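Local atomic coordinates of HEPN domain-containing protein (Thermotoga maritima, PDB entry 1O3U), a protein that is of unknown function but carries a HEPN domain, an all-helical fold found in prokaryotes and eukaryotes and related to the C-terminal domain of kanamycin nucleotidyltransferases. Residues P64-L67 with G68-S71; E79-D82 with H83-L87. One frame throughout, in Å; residues are numbered along the deposited sequence.

Running from the N terminus, the chain first builds helices 11-28 and 32-54, then the short helix 63-70, which holds contact 1, then helix 78-88, which holds contact 2, and finally the long helix 104-132. Each contact is local and spans successive turns of one helix, so neither closes a long loop; they come in series, without nesting or crossing, their centres about 11 Å apart. What joins them is packing between the two short helices: L67 CB lies 3.3 Å from M81 CE, and P64 meets L85. Contact 1 then reaches back to helix 32-54, while contact 2 reaches helices 32-54 and 104-132, within one HEPN domain.

Contact 1 of 2, residues P64-L67 with G68-S71; sequences PDFL and GELS
L67 lays its CD2 methyl beside CD2 of L70, 4.4 Å away, a loose apolar contact between leucines three residues apart on the buried side of one helix. The first torsions of the two differ: L70 has CG anti to its own backbone N (chi1 -154°), whereas CG of L67 lies beside its N. Leucine suits both places, which face the protein interior. On another side of the helix E69 runs out extended beyond CG and brings OE2 to the edge of the F66 ring, near the ring plane, 4.5 Å from CD1. Its other oxygen, OE1, has a weak hydrogen bond from the backbone N of W59.

Beneath these side chains the backbone makes regular i to i+4 bonds, such as that from L70 N to F66 O at 2.9 Å. P64 suits the first turn, where a residue that lacks an N-H costs the helix little, and G68 still donates to its carbonyl, G68 N to P64 O being 3.0 Å. At the other end L67 O is gripped twice by S71. The backbone N of S71 lies 3.1 Å from L67 O, and its hydroxyl OG donates to the same oxygen at 3.0 Å from the opposite face of the carbonyl plane; serine thus occupies its own hydroxyl by turning it back onto the helix.

Around this helix, P64 and L67 rest on helix 78-88, F66 and E69 lie against helix 32-54, and L70 meets I76 in the following loop.

Contact 2 of 2, residues E79-D82 with H83-L87; sequences ELMD and HALEL
H83 lays its imidazole over the carbonyl oxygen of E79, one turn back: E79 O sits 3.0 Å above the ring plane, over its centre. The ring comes there because CG stays beside the backbone N of H83 (chi1 -61°), and E79 O takes its hydrogen bond from that N, at 2.9 Å. L80 brings CD2 obliquely to CD2 of the ring, 4.0 Å away. Histidine suits this place because its aromatic ring can stack with Y120 while NE2 is hydrogen-bonded to K123 NZ, which also forms a salt bridge with E79. Replacing the ring by the methyl of an alanine is likely to leave Y120 without its stacking partner and K123 with one polar contact fewer.

With CG of M81 anti to its backbone N (chi1 -176°), CG meets L85 CD1 at 4.0 Å; the chain then bends at chi2 and chi3. D82 O accepts from E86 N at 3.2 Å and also accepts a hydrogen bond from a water, whose oxygen lies 2.8 Å from D82 O.

On helix 78-88, M81, A84 and L85 pack on helix 63-70, L80, H83 and E86 on helix 104-132, and L87 reaches helices 32-54 and 104-132.

Contact 1 of 2, residues P64-L67 with G68-S71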
# COMPACT_ATOMS: atom_id res chain seq x y z
N PRO A 64 -1.69 -13.67 7.14
CA PRO A 64 -1.77 -14.77 8.10
C PRO A 64 -1.54 -14.33 9.54
O PRO A 64 -2.27 -14.85 10.38
CB PRO A 64 -0.66 -15.73 7.64
CG PRO A 64 -0.50 -15.46 6.26
CD PRO A 64 -0.72 -13.98 6.08
N ASP A 65 -0.63 -13.38 9.79
CA ASP A 65 -0.38 -12.87 11.15
C ASP A 65 -1.68 -12.29 11.71
O ASP A 65 -2.14 -12.69 12.76
CB ASP A 65 0.70 -11.77 11.19
CG ASP A 65 2.11 -12.30 11.05
OD1 ASP A 65 2.35 -13.52 11.27
OD2 ASP A 65 3.06 -11.55 10.72
N PHE A 66 -2.28 -11.37 10.98
CA PHE A 66 -3.45 -10.66 11.49
C PHE A 66 -4.67 -11.58 11.61
O PHE A 66 -5.39 -11.53 12.59
CB PHE A 66 -3.79 -9.46 10.62
CG PHE A 66 -2.67 -8.47 10.43
CD1 PHE A 66 -1.95 -7.98 11.49
CD2 PHE A 66 -2.40 -7.96 9.16
CE1 PHE A 66 -0.95 -7.04 11.30
CE2 PHE A 66 -1.38 -7.03 8.98
CZ PHE A 66 -0.67 -6.57 10.05
N LEU A 67 -4.91 -12.43 10.63
CA LEU A 67 -6.04 -13.40 10.74
C LEU A 67 -5.87 -14.38 11.88
O LEU A 67 -6.84 -14.77 12.52
CB LEU A 67 -6.22 -14.18 9.44
CG LEU A 67 -6.84 -13.48 8.27
CD1 LEU A 67 -7.07 -14.53 7.19
CD2 LEU A 67 -8.19 -12.78 8.66
N GLY A 68 -4.64 -14.79 12.16
CA GLY A 68 -4.38 -15.66 13.28
C GLY A 68 -4.76 -14.98 14.58
O GLY A 68 -5.40 -15.60 15.41
N GLU A 69 -4.37 -13.72 14.77
CA GLU A 69 -4.71 -12.97 15.99
C GLU A 69 -6.23 -12.81 16.08
O GLU A 69 -6.83 -12.95 17.15
CB GLU A 69 -4.05 -11.56 16.00
CG GLU A 69 -2.59 -11.47 16.43
CD GLU A 69 -2.04 -10.03 16.33
OE1 GLU A 69 -2.53 -9.12 17.06
OE2 GLU A 69 -1.12 -9.82 15.51
N LEU A 70 -6.84 -12.51 14.94
CA LEU A 70 -8.29 -12.30 14.89
C LEU A 70 -9.08 -13.56 15.31
O LEU A 70 -10.18 -13.44 15.87
CB LEU A 70 -8.66 -11.83 13.49
CG LEU A 70 -9.93 -11.00 13.37
CD1 LEU A 70 -9.89 -9.81 14.34
CD2 LEU A 70 -10.16 -10.52 11.90
N SER A 71 -8.51 -14.75 15.08
CA SER A 71 -9.12 -16.06 15.44
C SER A 71 -9.43 -16.28 16.92
O SER A 71 -10.26 -17.14 17.28
CB SER A 71 -8.21 -17.20 14.97
OG SER A 71 -8.16 -17.23 13.56

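Contact 2 of 2, residues E79-D82 with H83-L87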
# COMPACT_ATOMS: atom_id res chain seq x y z
N GLU A 79 -10.90 -21.57 4.67
CA GLU A 79 -10.56 -21.18 3.31
C GLU A 79 -9.98 -19.78 3.22
O GLU A 79 -9.18 -19.52 2.35
CB GLU A 79 -11.74 -21.31 2.37
CG GLU A 79 -12.75 -20.18 2.36
CD GLU A 79 -14.00 -20.58 1.61
OE1 GLU A 79 -14.72 -21.43 2.17
OE2 GLU A 79 -14.24 -20.07 0.48
N LEU A 80 -10.40 -18.88 4.11
CA LEU A 80 -9.79 -17.53 4.16
C LEU A 80 -8.37 -17.58 4.69
O LEU A 80 -7.54 -16.84 4.25
CB LEU A 80 -10.63 -16.57 4.99
CG LEU A 80 -11.96 -16.15 4.38
CD1 LEU A 80 -12.65 -15.03 5.22
CD2 LEU A 80 -11.84 -15.74 2.91
N MET A 81 -8.10 -18.43 5.68
CA MET A 81 -6.71 -18.59 6.14
C MET A 81 -5.87 -19.16 5.02
O MET A 81 -4.75 -18.71 4.82
CB MET A 81 -6.60 -19.51 7.36
CG MET A 81 -5.16 -19.62 7.94
SD MET A 81 -4.29 -18.01 8.36
CE MET A 81 -5.54 -17.38 9.27
N ASP A 82 -6.41 -20.16 4.30
CA ASP A 82 -5.77 -20.73 3.11
C ASP A 82 -5.43 -19.63 2.08
O ASP A 82 -4.32 -19.56 1.59
CB ASP A 82 -6.65 -21.78 2.42
CG ASP A 82 -6.60 -23.14 3.10
OD1 ASP A 82 -7.31 -24.09 2.63
OD2 ASP A 82 -5.88 -23.37 4.11
N HIS A 83 -6.40 -18.79 1.77
CA HIS A 83 -6.15 -17.69 0.82
C HIS A 83 -5.07 -16.74 1.33
O HIS A 83 -4.23 -16.26 0.56
CB HIS A 83 -7.41 -16.87 0.58
CG HIS A 83 -8.55 -17.63 -0.03
ND1 HIS A 83 -8.41 -18.87 -0.61
CD2 HIS A 83 -9.86 -17.30 -0.16
CE1 HIS A 83 -9.58 -19.29 -1.05
NE2 HIS A 83 -10.47 -18.34 -0.82
N ALA A 84 -5.10 -16.47 2.63
CA ALA A 84 -4.16 -15.55 3.25
C ALA A 84 -2.76 -16.09 3.08
O ALA A 84 -1.84 -15.35 2.82
CB ALA A 84 -4.46 -15.37 4.70
N LEU A 85 -2.60 -17.39 3.21
CA LEU A 85 -1.28 -17.99 3.12
C LEU A 85 -0.76 -17.89 1.70
O LEU A 85 0.41 -17.64 1.52
CB LEU A 85 -1.30 -19.41 3.62
CG LEU A 85 -1.48 -19.38 5.15
CD1 LEU A 85 -2.10 -20.69 5.65
CD2 LEU A 85 -0.15 -19.10 5.82
N GLU A 86 -1.65 -18.02 0.72
CA GLU A 86 -1.27 -17.84 -0.67
C GLU A 86 -0.86 -16.39 -0.96
O GLU A 86 0.08 -16.14 -1.71
CB GLU A 86 -2.41 -18.23 -1.61
CG GLU A 86 -2.76 -19.69 -1.55
CD GLU A 86 -1.82 -20.56 -2.35
OE1 GLU A 86 -1.67 -20.30 -3.56
OE2 GLU A 86 -1.24 -21.49 -1.76
N LEU A 87 -1.57 -15.45 -0.35
CA LEU A 87 -1.29 -14.04 -0.54
C LEU A 87 0.02 -13.64 0.12
O LEU A 87 0.68 -12.70 -0.33
CB LEU A 87 -2.39 -13.21 0.09
CG LEU A 87 -3.62 -13.03 -0.75
CD1 LEU A 87 -4.80 -12.63 0.18
CD2 LEU A 87 -3.32 -11.96 -1.83
O HOH W 1 -2.73 -21.86 1.30